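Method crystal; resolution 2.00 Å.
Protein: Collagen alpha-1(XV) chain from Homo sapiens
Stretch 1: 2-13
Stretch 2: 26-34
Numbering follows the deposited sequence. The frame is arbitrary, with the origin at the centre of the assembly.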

ATOM      1  N   LEU A   2       0.078  10.613   1.675  1.00 36.91           N
ATOM      2  CA  LEU A   2       0.544   9.768   0.584  1.00 30.82           C
ATOM      3  C   LEU A   2       1.662   8.808   0.999  1.00 26.65           C
ATOM      4  O   LEU A   2       1.406   7.758   1.594  1.00 21.28           O
ATOM      5  CB  LEU A   2       1.010  10.646  -0.584  1.00 42.56           C
ATOM      6  CG  LEU A   2       1.258  12.131  -0.286  1.00 43.69           C
ATOM      7  CD1 LEU A   2       2.323  12.283   0.789  1.00 45.21           C
ATOM      8  CD2 LEU A   2       1.679  12.841  -1.564  1.00 45.38           C
ATOM      9  N   VAL A   3       2.901   9.164   0.678  1.00 23.08           N
ATOM     10  CA  VAL A   3       4.038   8.321   1.014  1.00 20.41           C
ATOM     11  C   VAL A   3       5.279   9.127   1.367  1.00 18.59           C
ATOM     12  O   VAL A   3       5.604  10.123   0.718  1.00 15.03           O
ATOM     13  CB  VAL A   3       4.375   7.352  -0.150  1.00 29.15           C
ATOM     14  CG1 VAL A   3       4.447   8.115  -1.456  1.00 32.44           C
ATOM     15  CG2 VAL A   3       5.698   6.643   0.116  1.00 28.44           C
ATOM     16  N   THR A   4       5.960   8.695   2.420  1.00 18.11           N
ATOM     17  CA  THR A   4       7.185   9.346   2.861  1.00 17.37           C
ATOM     18  C   THR A   4       8.174   8.237   3.189  1.00 16.77           C
ATOM     19  O   THR A   4       7.868   7.062   2.987  1.00 14.84           O
ATOM     20  CB  THR A   4       6.941  10.231   4.103  1.00 20.44           C
ATOM     21  OG1 THR A   4       8.161  10.893   4.457  1.00 21.09           O
ATOM     22  CG2 THR A   4       6.454   9.394   5.281  1.00 21.11           C
ATOM     23  N   ALA A   5       9.351   8.596   3.696  1.00 17.39           N
ATOM     24  CA  ALA A   5      10.356   7.587   4.006  1.00 16.19           C
ATOM     25  C   ALA A   5      11.314   7.953   5.134  1.00 17.51           C
ATOM     26  O   ALA A   5      11.422   9.109   5.534  1.00 16.43           O
ATOM     27  CB  ALA A   5      11.153   7.266   2.746  1.00 20.60           C
ATOM     28  N   PHE A   6      12.006   6.936   5.636  1.00 16.22           N
ATOM     29  CA  PHE A   6      12.994   7.099   6.695  1.00 16.23           C
ATOM     30  C   PHE A   6      14.146   6.173   6.331  1.00 17.06           C
ATOM     31  O   PHE A   6      13.966   5.235   5.556  1.00 15.90           O
ATOM     32  CB  PHE A   6      12.409   6.691   8.051  1.00 14.03           C
ATOM     33  CG  PHE A   6      11.321   7.606   8.545  1.00 15.39           C
ATOM     34  CD1 PHE A   6      11.634   8.808   9.173  1.00 16.08           C
ATOM     35  CD2 PHE A   6       9.981   7.276   8.361  1.00 15.57           C
ATOM     36  CE1 PHE A   6      10.624   9.669   9.611  1.00 16.35           C
ATOM     37  CE2 PHE A   6       8.966   8.127   8.792  1.00 16.25           C
ATOM     38  CZ  PHE A   6       9.289   9.327   9.419  1.00 15.90           C
ATOM     39  N   SER A   7      15.328   6.431   6.877  1.00 17.59           N
ATOM     40  CA  SER A   7      16.471   5.581   6.584  1.00 20.13           C
ATOM     41  C   SER A   7      16.171   4.170   7.065  1.00 19.73           C
ATOM     42  O   SER A   7      16.358   3.198   6.331  1.00 19.68           O
ATOM     43  CB  SER A   7      17.729   6.105   7.283  1.00 37.77           C
ATOM     44  OG  SER A   7      18.156   7.338   6.729  1.00 43.48           O
ATOM     45  N   ASN A   8      15.682   4.072   8.297  1.00 14.91           N
ATOM     46  CA  ASN A   8      15.364   2.783   8.899  1.00 14.40           C
ATOM     47  C   ASN A   8      14.208   2.868   9.894  1.00 14.12           C
ATOM     48  O   ASN A   8      13.653   3.943  10.133  1.00  8.63           O
ATOM     49  CB  ASN A   8      16.603   2.224   9.593  1.00 23.15           C
ATOM     50  CG  ASN A   8      17.317   3.268  10.417  1.00 22.87           C
ATOM     51  OD1 ASN A   8      18.499   3.525  10.213  1.00 29.10           O
ATOM     52  ND2 ASN A   8      16.599   3.882  11.351  1.00 21.12           N
ATOM     53  N   MET A   9      13.860   1.725  10.480  1.00 14.78           N
ATOM     54  CA  MET A   9      12.750   1.655  11.415  1.00 15.63           C
ATOM     55  C   MET A   9      12.889   2.568  12.623  1.00 14.32           C
ATOM     56  O   MET A   9      11.930   3.226  13.015  1.00 14.16           O
ATOM     57  CB  MET A   9      12.544   0.219  11.899  1.00 18.76           C
ATOM     58  CG  MET A   9      11.266   0.046  12.704  1.00 22.03           C
ATOM     59  SD  MET A   9      11.063  -1.602  13.389  1.00 25.69           S
ATOM     60  CE  MET A   9      10.884  -2.557  11.918  1.00 28.62           C
ATOM     61  N   ASP A  10      14.075   2.612  13.217  1.00 12.78           N
ATOM     62  CA  ASP A  10      14.276   3.452  14.391  1.00 15.75           C
ATOM     63  C   ASP A  10      14.049   4.933  14.114  1.00 15.48           C
ATOM     64  O   ASP A  10      13.483   5.646  14.948  1.00 16.48           O
ATOM     65  CB  ASP A  10      15.665   3.206  14.978  1.00 27.88           C
ATOM     66  CG  ASP A  10      15.761   1.855  15.656  1.00 32.98           C
ATOM     67  OD1 ASP A  10      14.948   1.606  16.572  1.00 35.11           O
ATOM     68  OD2 ASP A  10      16.626   1.041  15.275  1.00 34.43           O
ATOM     69  N   ASP A  11      14.481   5.392  12.945  1.00 14.52           N
ATOM     70  CA  ASP A  11      14.278   6.786  12.568  1.00 14.71           C
ATOM     71  C   ASP A  11      12.762   7.013  12.475  1.00 14.23           C
ATOM     72  O   ASP A  11      12.245   8.036  12.915  1.00 12.76           O
ATOM     73  CB  ASP A  11      14.955   7.065  11.224  1.00 37.10           C
ATOM     74  CG  ASP A  11      15.039   8.543  10.908  1.00 42.97           C
ATOM     75  OD1 ASP A  11      15.489   9.316  11.782  1.00 49.26           O
ATOM     76  OD2 ASP A  11      14.666   8.933   9.781  1.00 48.45           O
ATOM     77  N   MET A  12      12.051   6.039  11.918  1.00 15.98           N
ATOM     78  CA  MET A  12      10.598   6.130  11.796  1.00 16.69           C
ATOM     79  C   MET A  12       9.936   6.182  13.179  1.00 17.23           C
ATOM     80  O   MET A  12       9.060   7.012  13.428  1.00 15.05           O
ATOM     81  CB  MET A  12      10.061   4.922  11.019  1.00 18.13           C
ATOM     82  CG  MET A  12       8.541   4.821  10.991  1.00 14.77           C
ATOM     83  SD  MET A  12       7.946   3.253  10.295  1.00 17.63           S
ATOM     84  CE  MET A  12       7.932   2.204  11.734  1.00 16.84           C
ATOM     85  N   LEU A  13      10.364   5.292  14.073  1.00 14.83           N
ATOM     86  CA  LEU A  13       9.817   5.211  15.426  1.00 15.83           C
ATOM     87  C   LEU A  13       9.937   6.497  16.245  1.00 16.98           C
ATOM     88  O   LEU A  13       9.094   6.774  17.094  1.00 14.78           O
ATOM     89  CB  LEU A  13      10.482   4.065  16.200  1.00 18.96           C
ATOM     90  CG  LEU A  13      10.225   2.623  15.750  1.00 18.81           C
ATOM     91  CD1 LEU A  13      11.074   1.672  16.584  1.00 15.91           C
ATOM     92  CD2 LEU A  13       8.747   2.284  15.892  1.00 19.00           C
ATOM     93  N   TYR A  26       8.085   4.252   3.750  1.00 12.31           N
ATOM     94  CA  TYR A  26       9.096   3.415   3.119  1.00 14.34           C
ATOM     95  C   TYR A  26      10.394   3.480   3.910  1.00 15.61           C
ATOM     96  O   TYR A  26      10.839   4.559   4.294  1.00 18.65           O
ATOM     97  CB  TYR A  26       9.334   3.903   1.687  1.00 12.63           C
ATOM     98  CG  TYR A  26      10.406   3.172   0.898  1.00 16.41           C
ATOM     99  CD1 TYR A  26      10.356   1.790   0.721  1.00 13.60           C
ATOM    100  CD2 TYR A  26      11.408   3.881   0.235  1.00 15.16           C
ATOM    101  CE1 TYR A  26      11.266   1.135  -0.107  1.00 17.22           C
ATOM    102  CE2 TYR A  26      12.324   3.236  -0.596  1.00 17.66           C
ATOM    103  CZ  TYR A  26      12.243   1.864  -0.766  1.00 18.48           C
ATOM    104  OH  TYR A  26      13.110   1.228  -1.621  1.00 19.05           O
ATOM    105  N   LEU A  27      10.988   2.323   4.179  1.00 15.39           N
ATOM    106  CA  LEU A  27      12.256   2.285   4.894  1.00 17.38           C
ATOM    107  C   LEU A  27      13.322   1.995   3.846  1.00 19.00           C
ATOM    108  O   LEU A  27      13.417   0.879   3.334  1.00 19.03           O
ATOM    109  CB  LEU A  27      12.243   1.200   5.974  1.00 20.06           C
ATOM    110  CG  LEU A  27      11.150   1.350   7.038  1.00 18.20           C
ATOM    111  CD1 LEU A  27      11.420   0.375   8.171  1.00 19.63           C
ATOM    112  CD2 LEU A  27      11.128   2.779   7.578  1.00 19.70           C
ATOM    113  N   ARG A  28      14.105   3.019   3.520  1.00 21.80           N
ATOM    114  CA  ARG A  28      15.143   2.917   2.501  1.00 25.15           C
ATOM    115  C   ARG A  28      16.137   1.780   2.698  1.00 24.93           C
ATOM    116  O   ARG A  28      16.408   1.023   1.769  1.00 25.91           O
ATOM    117  CB  ARG A  28      15.897   4.252   2.383  1.00 24.54           C
ATOM    118  CG  ARG A  28      15.016   5.432   1.965  1.00 24.78           C
ATOM    119  CD  ARG A  28      15.847   6.645   1.563  1.00 25.99           C
ATOM    120  NE  ARG A  28      16.687   7.142   2.652  1.00 28.15           N
ATOM    121  CZ  ARG A  28      16.300   8.031   3.564  1.00 29.58           C
ATOM    122  NH1 ARG A  28      15.075   8.544   3.533  1.00 29.06           N
ATOM    123  NH2 ARG A  28      17.143   8.404   4.517  1.00 30.04           N
ATOM    124  N   ASP A  29      16.668   1.653   3.908  1.00 28.90           N
ATOM    125  CA  ASP A  29      17.651   0.615   4.203  1.00 30.23           C
ATOM    126  C   ASP A  29      17.181  -0.826   4.012  1.00 28.84           C
ATOM    127  O   ASP A  29      17.909  -1.645   3.451  1.00 30.42           O
ATOM    128  CB  ASP A  29      18.187   0.800   5.626  1.00 36.89           C
ATOM    129  CG  ASP A  29      19.154   1.967   5.734  1.00 41.65           C
ATOM    130  OD1 ASP A  29      18.854   3.053   5.192  1.00 42.24           O
ATOM    131  OD2 ASP A  29      20.218   1.800   6.371  1.00 45.05           O
ATOM    132  N   SER A  30      15.972  -1.140   4.467  1.00 20.06           N
ATOM    133  CA  SER A  30      15.451  -2.495   4.345  1.00 17.70           C
ATOM    134  C   SER A  30      14.421  -2.662   3.220  1.00 18.04           C
ATOM    135  O   SER A  30      13.912  -3.761   2.999  1.00 17.86           O
ATOM    136  CB  SER A  30      14.828  -2.922   5.675  1.00 24.17           C
ATOM    137  OG  SER A  30      13.799  -2.029   6.066  1.00 24.00           O
ATOM    138  N   THR A  31      14.136  -1.575   2.510  1.00 17.45           N
ATOM    139  CA  THR A  31      13.160  -1.581   1.425  1.00 17.81           C
ATOM    140  C   THR A  31      11.858  -2.222   1.896  1.00 18.14           C
ATOM    141  O   THR A  31      11.287  -3.081   1.223  1.00 17.30           O
ATOM    142  CB  THR A  31      13.684  -2.322   0.161  1.00 21.64           C
ATOM    143  OG1 THR A  31      13.790  -3.726   0.416  1.00 20.64           O
ATOM    144  CG2 THR A  31      15.048  -1.779  -0.242  1.00 24.16           C
ATOM    145  N   GLU A  32      11.407  -1.805   3.076  1.00 20.29           N
ATOM    146  CA  GLU A  32      10.169  -2.308   3.650  1.00 19.62           C
ATOM    147  C   GLU A  32       9.163  -1.174   3.725  1.00 19.15           C
ATOM    148  O   GLU A  32       9.517  -0.003   3.575  1.00 18.12           O
ATOM    149  CB  GLU A  32      10.410  -2.877   5.050  1.00 26.85           C
ATOM    150  CG  GLU A  32      11.301  -4.101   5.067  1.00 31.77           C
ATOM    151  CD  GLU A  32      11.418  -4.723   6.444  1.00 34.78           C
ATOM    152  OE1 GLU A  32      11.826  -4.014   7.390  1.00 37.05           O
ATOM    153  OE2 GLU A  32      11.107  -5.924   6.577  1.00 39.66           O
ATOM    154  N   PHE A  33       7.906  -1.524   3.959  1.00 17.00           N
ATOM    155  CA  PHE A  33       6.857  -0.525   4.042  1.00 17.43           C
ATOM    156  C   PHE A  33       6.019  -0.681   5.294  1.00 15.39           C
ATOM    157  O   PHE A  33       5.716  -1.794   5.722  1.00 15.68           O
ATOM    158  CB  PHE A  33       5.956  -0.611   2.808  1.00 23.92           C
ATOM    159  CG  PHE A  33       6.124   0.536   1.850  1.00 25.47           C
ATOM    160  CD1 PHE A  33       5.450   1.736   2.057  1.00 26.14           C
ATOM    161  CD2 PHE A  33       6.947   0.414   0.735  1.00 27.84           C
ATOM    162  CE1 PHE A  33       5.591   2.801   1.164  1.00 26.79           C
ATOM    163  CE2 PHE A  33       7.097   1.472  -0.164  1.00 26.69           C
ATOM    164  CZ  PHE A  33       6.417   2.666   0.050  1.00 26.71           C
ATOM    165  N   PHE A  34       5.660   0.455   5.875  1.00 14.44           N
ATOM    166  CA  PHE A  34       4.826   0.506   7.068  1.00 15.20           C
ATOM    167  C   PHE A  34       3.722   1.506   6.780  1.00 13.96           C
ATOM    168  O   PHE A  34       3.794   2.252   5.807  1.00 12.99           O
ATOM    169  CB  PHE A  34       5.631   0.991   8.274  1.00 17.09           C
ATOM    170  CG  PHE A  34       6.498  -0.064   8.885  1.00 19.37           C
ATOM    171  CD1 PHE A  34       6.038  -0.819   9.959  1.00 18.71           C
ATOM    172  CD2 PHE A  34       7.770  -0.316   8.381  1.00 18.40           C
ATOM    173  CE1 PHE A  34       6.835  -1.810  10.521  1.00 20.01           C
ATOM    174  CE2 PHE A  34       8.572  -1.305   8.936  1.00 18.58           C
ATOM    175  CZ  PHE A  34       8.105  -2.053  10.008  1.00 21.02           C
TER

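Where the paired strands of this contact run out, two acceptor oxygens lie closer together than their chemistry would favour: Ser7 O and Asp29 OD1 are 2.7 Å apart, with no hydrogen bond between them. The same carbonyl, however, accepts a sound bond from the backbone, Asp29 N to Ser7 O at 2.9 Å, so the close oxygens sit beside a donor that engages one of them. The example illustrates a general principle: a backbone ladder can fix the register of two segments and bring together atoms that are not themselves well matched.

The ladder is parallel. Ala5 pairs with Tyr26 and Phe6 with Leu27, and the hydrogen bonds alternate in the manner expected of parallel strands, with one residue reaching two residues of its partner. Tyr26 N donates to Thr4 O at 2.9 Å, almost in line at 170°, and Tyr26 O receives Phe6 N at 3.0 Å. Phe6 O then accepts Arg28 N at 3.0 Å, and it also meets Leu27 CA in a CA-H...O contact of 3.5 Å. The final bond, from Asp29 to Ser7, carries the series beyond the strands into the loop.

Side chains leave the ladder on two faces. On one, Ala5 CB packs against Tyr26 CB at 4.0 Å; the small methyl group lies at the edge of the tyrosine ring, near its plane, while the rest of the ring leads away. On the other face, Leu27 forms the apolar centre. Its CD2 lies 4.1 Å from Phe6 CB and 4.2 Å from Met12 CB, and its CD1 lies 3.9 Å from Met9 CB. A single branched side chain thus touches both the strand and the helix that follows it, helping to hold the helix against the second stretch.

The helix begins just after Asn8, its N-cap residue, and its first turn is closed by Met12 N donating to Asn8 O at 3.2 Å. Met9 and Met12, three residues apart, both reach Phe34. Flexible and polarisable, methionine suits an aromatic surface: Met12 CE sits over a face of the Phe34 ring, 4.0 Å from its centroid and only 16° off the normal, a CH-pi contact, while Met12 SD approaches obliquely at 4.4 Å from that centroid. Met9 CE comes to 3.4 Å from Phe34 CZ, also obliquely. At the other end of the contact, Val3 CG2 meets Phe33 CE1 at 4.0 Å, at the edge of that ring.

The second stretch turns back on itself, with Leu27 N donating to Glu32 O at 2.8 Å, and so presents Leu27 and Phe34 to the same helix. Arg28 instead reaches across the first stretch, with Ser7 CA and Phe6 C over one face of its guanidinium. Its NH2 comes within 2.7 Å of Ser7 OG, but the angle is too poor for a hydrogen bond: proximity alone does not make one. Together the two sides bury 655 Å².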